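Local coordinates for short-chain-enoyl-CoA hydratase (Clostridium acetobutylicum, PDB 5Z7R), which catalyses the reversible hydration of short-chain enoyl-CoA thioesters such as crotonyl-CoA, a step of butanoate metabolism, at residues A[111-116]-A[128-133]; A[115-120]-A[147-152]. All coordinates share one frame; numbering follows the deposited sequence.

Contact 1 of 2, residues A[111-116]-A[128-133]; sequences GGCEIA and ARFGQP
Cys113 and Gln132 carry most of this contact, in which the first turn of helix 111-117 packs against strand 129-131 and the residue after it in the crotonase fold. The strand pairs with strand 107-109, which runs straight on into the helix, so the contact sits where sheet becomes helix.

Cys113 directs its side chain at the strand with SG anti to the backbone N (chi1 -163°). Its CB rests 3.4 Å from Gly131 O, and its SG meets the Phe130 ring at the edge, near the ring plane, 4.2 Å from CD2. A small, weakly polar thiol suits a place between a backbone carbonyl and an aromatic rim. The Phe130 ring also touches Val104, Leu178 and Val179. Gly131 contributes its carbonyl to the contact, the place of a CB pointing away from the helix.

Gln132 doubles back at chi2 (-62°), laying its amide beside the helix: CD lies 4.2 Å from Cys113 CB. The same group passes Glu114, probably the catalytic nucleophile, touching its CG and carboxyl carbon. Gly111 N, at the start of the helix, probably contributes to the oxyanion hole, as the equivalent N-H does in related crotonases. The Glu114 carboxylate and Gln132 amide planes stand 68° apart, while Glu114 OE2 accepts hydrogen bonds from the backbone N atoms of Phe143 and Gly145.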
ATOM      1  N   GLY A 111     -20.020  18.700   4.689  1.00 25.15           N
ATOM      2  CA  GLY A 111     -20.659  17.419   4.386  1.00 24.68           C
ATOM      3  C   GLY A 111     -21.271  17.294   2.989  1.00 25.92           C
ATOM      4  O   GLY A 111     -21.458  16.185   2.467  1.00 24.80           O
ATOM      5  N   GLY A 112     -21.625  18.430   2.381  1.00 27.78           N
ATOM      6  CA  GLY A 112     -22.262  18.418   1.076  1.00 26.40           C
ATOM      7  C   GLY A 112     -21.290  18.260  -0.056  1.00 25.98           C
ATOM      8  O   GLY A 112     -21.570  17.577  -1.040  1.00 27.60           O
ATOM      9  N   CYS A 113     -20.150  18.923   0.073  1.00 26.90           N
ATOM     10  CA  CYS A 113     -19.002  18.639  -0.758  1.00 26.21           C
ATOM     11  C   CYS A 113     -18.630  17.176  -0.617  1.00 24.47           C
ATOM     12  O   CYS A 113     -18.473  16.454  -1.614  1.00 22.24           O
ATOM     13  CB  CYS A 113     -17.839  19.499  -0.338  1.00 28.37           C
ATOM     14  SG  CYS A 113     -16.590  19.522  -1.626  1.00 29.53           S
ATOM     15  N   GLU A 114     -18.577  16.708   0.634  1.00 25.22           N
ATOM     16  CA  GLU A 114     -18.170  15.310   0.917  1.00 23.95           C
ATOM     17  C   GLU A 114     -19.112  14.302   0.329  1.00 23.18           C
ATOM     18  O   GLU A 114     -18.656  13.295  -0.217  1.00 23.79           O
ATOM     19  CB  GLU A 114     -17.947  15.076   2.413  1.00 25.36           C
ATOM     20  CG  GLU A 114     -16.796  15.913   2.995  1.00 26.34           C
ATOM     21  CD  GLU A 114     -16.831  16.005   4.517  1.00 27.35           C
ATOM     22  OE1 GLU A 114     -17.872  16.426   5.074  1.00 27.41           O
ATOM     23  OE2 GLU A 114     -15.824  15.649   5.163  1.00 24.95           O
ATOM     24  N   ILE A 115     -20.423  14.555   0.348  1.00 22.86           N
ATOM     25  CA  ILE A 115     -21.309  13.572  -0.257  1.00 23.17           C
ATOM     26  C   ILE A 115     -21.134  13.539  -1.766  1.00 22.35           C
ATOM     27  O   ILE A 115     -21.155  12.469  -2.398  1.00 23.98           O
ATOM     28  CB  ILE A 115     -22.803  13.750   0.145  1.00 26.35           C
ATOM     29  CG1 ILE A 115     -23.595  12.483  -0.224  1.00 27.31           C
ATOM     30  CG2 ILE A 115     -23.442  14.996  -0.483  1.00 26.55           C
ATOM     31  CD1 ILE A 115     -24.827  12.282   0.637  1.00 29.25           C
ATOM     32  N   ALA A 116     -20.948  14.707  -2.357  1.00 23.50           N
ATOM     33  CA  ALA A 116     -20.798  14.805  -3.807  1.00 23.25           C
ATOM     34  C   ALA A 116     -19.510  14.065  -4.234  1.00 24.47           C
ATOM     35  O   ALA A 116     -19.505  13.332  -5.239  1.00 23.55           O
ATOM     36  CB  ALA A 116     -20.779  16.264  -4.241  1.00 22.01           C
ATOM     37  N   ALA A 128     -23.421  26.658  -8.670  1.00 31.83           N
ATOM     38  CA  ALA A 128     -22.876  25.866  -7.557  1.00 33.53           C
ATOM     39  C   ALA A 128     -21.642  26.504  -6.953  1.00 33.35           C
ATOM     40  O   ALA A 128     -20.944  27.263  -7.602  1.00 33.25           O
ATOM     41  CB  ALA A 128     -22.605  24.428  -7.972  1.00 32.37           C
ATOM     42  N   ARG A 129     -21.441  26.237  -5.664  1.00 36.58           N
ATOM     43  CA  ARG A 129     -20.199  26.554  -4.947  1.00 36.78           C
ATOM     44  C   ARG A 129     -19.706  25.334  -4.164  1.00 33.84           C
ATOM     45  O   ARG A 129     -20.502  24.525  -3.701  1.00 30.70           O
ATOM     46  CB  ARG A 129     -20.420  27.702  -3.975  1.00 40.60           C
ATOM     47  CG  ARG A 129     -20.958  28.950  -4.629  1.00 44.38           C
ATOM     48  CD  ARG A 129     -20.699  30.140  -3.736  1.00 47.22           C
ATOM     49  NE  ARG A 129     -20.661  31.387  -4.497  1.00 52.09           N
ATOM     50  CZ  ARG A 129     -19.750  32.342  -4.328  1.00 56.47           C
ATOM     51  NH1 ARG A 129     -19.821  33.442  -5.059  1.00 58.89           N
ATOM     52  NH2 ARG A 129     -18.759  32.201  -3.441  1.00 58.29           N
ATOM     53  N   PHE A 130     -18.392  25.204  -4.014  1.00 33.83           N
ATOM     54  CA  PHE A 130     -17.808  24.064  -3.297  1.00 32.39           C
ATOM     55  C   PHE A 130     -16.894  24.590  -2.234  1.00 30.50           C
ATOM     56  O   PHE A 130     -16.327  25.657  -2.379  1.00 31.03           O
ATOM     57  CB  PHE A 130     -17.023  23.119  -4.218  1.00 30.00           C
ATOM     58  CG  PHE A 130     -17.862  22.454  -5.245  1.00 30.09           C
ATOM     59  CD1 PHE A 130     -18.263  23.137  -6.378  1.00 30.63           C
ATOM     60  CD2 PHE A 130     -18.274  21.155  -5.083  1.00 30.65           C
ATOM     61  CE1 PHE A 130     -19.044  22.513  -7.332  1.00 30.71           C
ATOM     62  CE2 PHE A 130     -19.060  20.535  -6.033  1.00 28.73           C
ATOM     63  CZ  PHE A 130     -19.440  21.202  -7.153  1.00 28.28           C
ATOM     64  N   GLY A 131     -16.763  23.822  -1.160  1.00 30.52           N
ATOM     65  CA  GLY A 131     -15.955  24.243  -0.023  1.00 31.68           C
ATOM     66  C   GLY A 131     -16.000  23.309   1.156  1.00 29.42           C
ATOM     67  O   GLY A 131     -16.806  22.373   1.194  1.00 26.82           O
ATOM     68  N   GLN A 132     -15.106  23.591   2.099  1.00 30.52           N
ATOM     69  CA  GLN A 132     -14.930  22.807   3.331  1.00 31.14           C
ATOM     70  C   GLN A 132     -14.752  23.790   4.471  1.00 30.00           C
ATOM     71  O   GLN A 132     -13.639  24.137   4.814  1.00 31.21           O
ATOM     72  CB  GLN A 132     -13.679  21.914   3.271  1.00 29.22           C
ATOM     73  CG  GLN A 132     -13.733  20.732   2.315  1.00 27.97           C
ATOM     74  CD  GLN A 132     -14.819  19.714   2.625  1.00 30.42           C
ATOM     75  OE1 GLN A 132     -15.336  19.628   3.744  1.00 29.87           O
ATOM     76  NE2 GLN A 132     -15.156  18.914   1.626  1.00 31.23           N
ATOM     77  N   PRO A 133     -15.856  24.219   5.100  1.00 30.39           N
ATOM     78  CA  PRO A 133     -15.734  25.269   6.118  1.00 29.70           C
ATOM     79  C   PRO A 133     -15.117  24.789   7.439  1.00 30.08           C
ATOM     80  O   PRO A 133     -14.780  25.621   8.320  1.00 32.53           O
ATOM     81  CB  PRO A 133     -17.189  25.707   6.351  1.00 29.44           C
ATOM     82  CG  PRO A 133     -18.023  25.002   5.356  1.00 28.32           C
ATOM     83  CD  PRO A 133     -17.250  23.797   4.912  1.00 28.96           C
TER

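Contact 2 of 2, residues A[115-120]-A[147-152]; sequences IAMSCD and QRLSRL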
ATOM      1  N   ILE A 115     -20.423  14.555   0.348  1.00 22.86           N
ATOM      2  CA  ILE A 115     -21.309  13.572  -0.257  1.00 23.17           C
ATOM      3  C   ILE A 115     -21.134  13.539  -1.766  1.00 22.35           C
ATOM      4  O   ILE A 115     -21.155  12.469  -2.398  1.00 23.98           O
ATOM      5  CB  ILE A 115     -22.803  13.750   0.145  1.00 26.35           C
ATOM      6  CG1 ILE A 115     -23.595  12.483  -0.224  1.00 27.31           C
ATOM      7  CG2 ILE A 115     -23.442  14.996  -0.483  1.00 26.55           C
ATOM      8  CD1 ILE A 115     -24.827  12.282   0.637  1.00 29.25           C
ATOM      9  N   ALA A 116     -20.948  14.707  -2.357  1.00 23.50           N
ATOM     10  CA  ALA A 116     -20.798  14.805  -3.807  1.00 23.25           C
ATOM     11  C   ALA A 116     -19.510  14.065  -4.234  1.00 24.47           C
ATOM     12  O   ALA A 116     -19.505  13.332  -5.239  1.00 23.55           O
ATOM     13  CB  ALA A 116     -20.779  16.264  -4.241  1.00 22.01           C
ATOM     14  N   MET A 117     -18.443  14.216  -3.440  1.00 26.14           N
ATOM     15  CA  MET A 117     -17.145  13.534  -3.731  1.00 24.12           C
ATOM     16  C   MET A 117     -17.245  12.041  -3.579  1.00 24.97           C
ATOM     17  O   MET A 117     -16.386  11.310  -4.076  1.00 25.52           O
ATOM     18  CB  MET A 117     -16.069  14.034  -2.810  1.00 23.76           C
ATOM     19  CG  MET A 117     -15.775  15.486  -3.059  1.00 24.23           C
ATOM     20  SD  MET A 117     -14.267  16.129  -2.374  1.00 25.90           S
ATOM     21  CE  MET A 117     -14.601  16.381  -0.638  1.00 25.12           C
ATOM     22  N   SER A 118     -18.315  11.585  -2.929  1.00 24.72           N
ATOM     23  CA  SER A 118     -18.542  10.175  -2.714  1.00 24.86           C
ATOM     24  C   SER A 118     -19.334   9.538  -3.811  1.00 25.56           C
ATOM     25  O   SER A 118     -19.534   8.340  -3.781  1.00 29.08           O
ATOM     26  CB  SER A 118     -19.256   9.937  -1.366  1.00 27.04           C
ATOM     27  OG  SER A 118     -18.598  10.612  -0.289  1.00 25.80           O
ATOM     28  N   CYS A 119     -19.795  10.307  -4.791  1.00 26.87           N
ATOM     29  CA  CYS A 119     -20.375   9.719  -6.018  1.00 27.08           C
ATOM     30  C   CYS A 119     -19.329   9.466  -7.114  1.00 26.50           C
ATOM     31  O   CYS A 119     -18.219  10.001  -7.089  1.00 28.67           O
ATOM     32  CB  CYS A 119     -21.445  10.647  -6.590  1.00 29.16           C
ATOM     33  SG  CYS A 119     -22.675  11.210  -5.396  1.00 30.50           S
ATOM     34  N   ASP A 120     -19.693   8.641  -8.070  1.00 24.74           N
ATOM     35  CA  ASP A 120     -18.847   8.358  -9.205  1.00 26.45           C
ATOM     36  C   ASP A 120     -18.462   9.596 -10.079  1.00 26.18           C
ATOM     37  O   ASP A 120     -17.284   9.816 -10.354  1.00 22.80           O
ATOM     38  CB  ASP A 120     -19.534   7.300 -10.057  1.00 27.68           C
ATOM     39  CG  ASP A 120     -19.651   5.980  -9.338  1.00 29.73           C
ATOM     40  OD1 ASP A 120     -18.595   5.387  -9.074  1.00 30.36           O
ATOM     41  OD2 ASP A 120     -20.779   5.532  -9.039  1.00 29.48           O
ATOM     42  N   GLN A 147      -9.688  13.153   2.744  1.00 21.91           N
ATOM     43  CA  GLN A 147      -9.190  12.097   1.910  1.00 20.82           C
ATOM     44  C   GLN A 147      -9.640  12.196   0.452  1.00 21.83           C
ATOM     45  O   GLN A 147      -8.844  11.934  -0.476  1.00 23.37           O
ATOM     46  CB  GLN A 147      -9.659  10.750   2.458  1.00 20.24           C
ATOM     47  CG  GLN A 147      -9.103  10.385   3.814  1.00 20.92           C
ATOM     48  CD  GLN A 147      -7.636  10.754   3.973  1.00 21.35           C
ATOM     49  OE1 GLN A 147      -6.790  10.349   3.166  1.00 20.26           O
ATOM     50  NE2 GLN A 147      -7.329  11.535   5.017  1.00 20.97           N
ATOM     51  N   ARG A 148     -10.914  12.516   0.245  1.00 19.85           N
ATOM     52  CA  ARG A 148     -11.468  12.483  -1.068  1.00 20.50           C
ATOM     53  C   ARG A 148     -11.012  13.741  -1.887  1.00 21.10           C
ATOM     54  O   ARG A 148     -10.705  13.642  -3.062  1.00 20.75           O
ATOM     55  CB  ARG A 148     -12.992  12.291  -1.014  1.00 18.79           C
ATOM     56  CG  ARG A 148     -13.420  10.840  -0.697  1.00 18.50           C
ATOM     57  CD  ARG A 148     -14.875  10.517  -1.022  1.00 18.28           C
ATOM     58  NE  ARG A 148     -15.196   9.125  -0.730  1.00 18.56           N
ATOM     59  CZ  ARG A 148     -15.681   8.692   0.452  1.00 18.16           C
ATOM     60  NH1 ARG A 148     -15.923   9.539   1.426  1.00 19.03           N
ATOM     61  NH2 ARG A 148     -15.900   7.411   0.675  1.00 16.71           N
ATOM     62  N   LEU A 149     -10.936  14.902  -1.268  1.00 20.45           N
ATOM     63  CA  LEU A 149     -10.667  16.095  -2.044  1.00 21.39           C
ATOM     64  C   LEU A 149      -9.270  15.976  -2.712  1.00 21.61           C
ATOM     65  O   LEU A 149      -9.141  16.090  -3.920  1.00 19.84           O
ATOM     66  CB  LEU A 149     -10.733  17.315  -1.137  1.00 21.28           C
ATOM     67  CG  LEU A 149     -10.692  18.673  -1.825  1.00 21.79           C
ATOM     68  CD1 LEU A 149     -11.815  18.813  -2.825  1.00 22.23           C
ATOM     69  CD2 LEU A 149     -10.798  19.770  -0.800  1.00 21.67           C
ATOM     70  N   SER A 150      -8.249  15.677  -1.905  1.00 21.82           N
ATOM     71  CA  SER A 150      -6.884  15.583  -2.388  1.00 21.56           C
ATOM     72  C   SER A 150      -6.773  14.500  -3.446  1.00 22.10           C
ATOM     73  O   SER A 150      -6.062  14.654  -4.449  1.00 24.36           O
ATOM     74  CB  SER A 150      -5.975  15.268  -1.248  1.00 20.35           C
ATOM     75  OG  SER A 150      -6.456  14.139  -0.617  1.00 20.34           O
ATOM     76  N   ARG A 151      -7.513  13.422  -3.266  1.00 21.95           N
ATOM     77  CA  ARG A 151      -7.551  12.375  -4.293  1.00 21.63           C
ATOM     78  C   ARG A 151      -8.167  12.859  -5.585  1.00 22.23           C
ATOM     79  O   ARG A 151      -7.801  12.377  -6.633  1.00 19.82           O
ATOM     80  CB  ARG A 151      -8.321  11.126  -3.839  1.00 20.01           C
ATOM     81  CG  ARG A 151      -7.527  10.188  -2.952  1.00 19.97           C
ATOM     82  CD  ARG A 151      -8.413   9.168  -2.239  1.00 18.50           C
ATOM     83  NE  ARG A 151      -7.591   8.161  -1.539  1.00 17.97           N
ATOM     84  CZ  ARG A 151      -6.992   8.317  -0.353  1.00 16.95           C
ATOM     85  NH1 ARG A 151      -6.338   7.301   0.154  1.00 15.94           N
ATOM     86  NH2 ARG A 151      -7.099   9.447   0.365  1.00 17.31           N
ATOM     87  N   LEU A 152      -9.127  13.780  -5.504  1.00 24.12           N
ATOM     88  CA  LEU A 152      -9.840  14.226  -6.694  1.00 24.68           C
ATOM     89  C   LEU A 152      -9.157  15.450  -7.327  1.00 23.42           C
ATOM     90  O   LEU A 152      -9.077  15.546  -8.544  1.00 23.70           O
ATOM     91  CB  LEU A 152     -11.327  14.497  -6.365  1.00 24.89           C
ATOM     92  CG  LEU A 152     -12.480  13.522  -6.703  1.00 25.63           C
ATOM     93  CD1 LEU A 152     -12.134  12.089  -7.152  1.00 25.77           C
ATOM     94  CD2 LEU A 152     -13.456  13.503  -5.524  1.00 26.01           C
TER
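Met117, toward the C-terminal part of helix 111-117, lies across helix 145-153, with its long unbranched side chain reaching Arg148, Leu149 and Leu152. Its CB sits 4.0 Å from Arg148 CB and 3.8 Å from Leu152 CD2, so Leu152 closes over the root of the chain. SD is 3.6 Å from Leu149 CA and 3.7 Å from Leu149 CD1, and the bend at chi3 (-78°) swings CE to 4.0 Å from Leu149 CB. A flexible, apolar methionine can touch both Leu149 and Leu152. Its carbonyl also takes part, with Met117 O 3.5 Å from Arg148 CD.

Ser118 follows. Its OG is held by a hydrogen bond to Glu114 O one turn back and lies 3.2 Å above the plane of the Arg148 guanidinium, over one face and offset toward the rim. The approach to NH1 is too poorly angled for a hydrogen bond; the polar end of Arg148 instead forms a salt bridge through NE with Glu94. Gln147 and Arg151 bond to Ala213 and Gly217 of a second subunit.

In this part of the crotonase core Leu149 also packs on helix 155-164, helix 76-95 supplies Glu94 and packs Phe90 on Ser118, and Cys119 lies against Val100 and Ala102 of strand 100-104.

In the fold
Both contacts use helix 111-117 and share Ile115 and Ala116; their centres are about 10 Å apart. Contact 1 packs the start of the helix on strand 129-131, and contact 2 sets its C-terminal part against helix 145-153, which follows that strand in the chain. The two meet where the Met117 methyl CE touches the side-chain amide of Gln132. Both lie beside the probable catalytic glutamates, Glu114 and Glu134. Nearest side-chain atoms of Met117 and Glu114 are about 4 Å apart, and those of Met117 and Glu134 about 8 Å. The nearest side-chain atoms of Gln132 and Glu134 are about 3 Å apart.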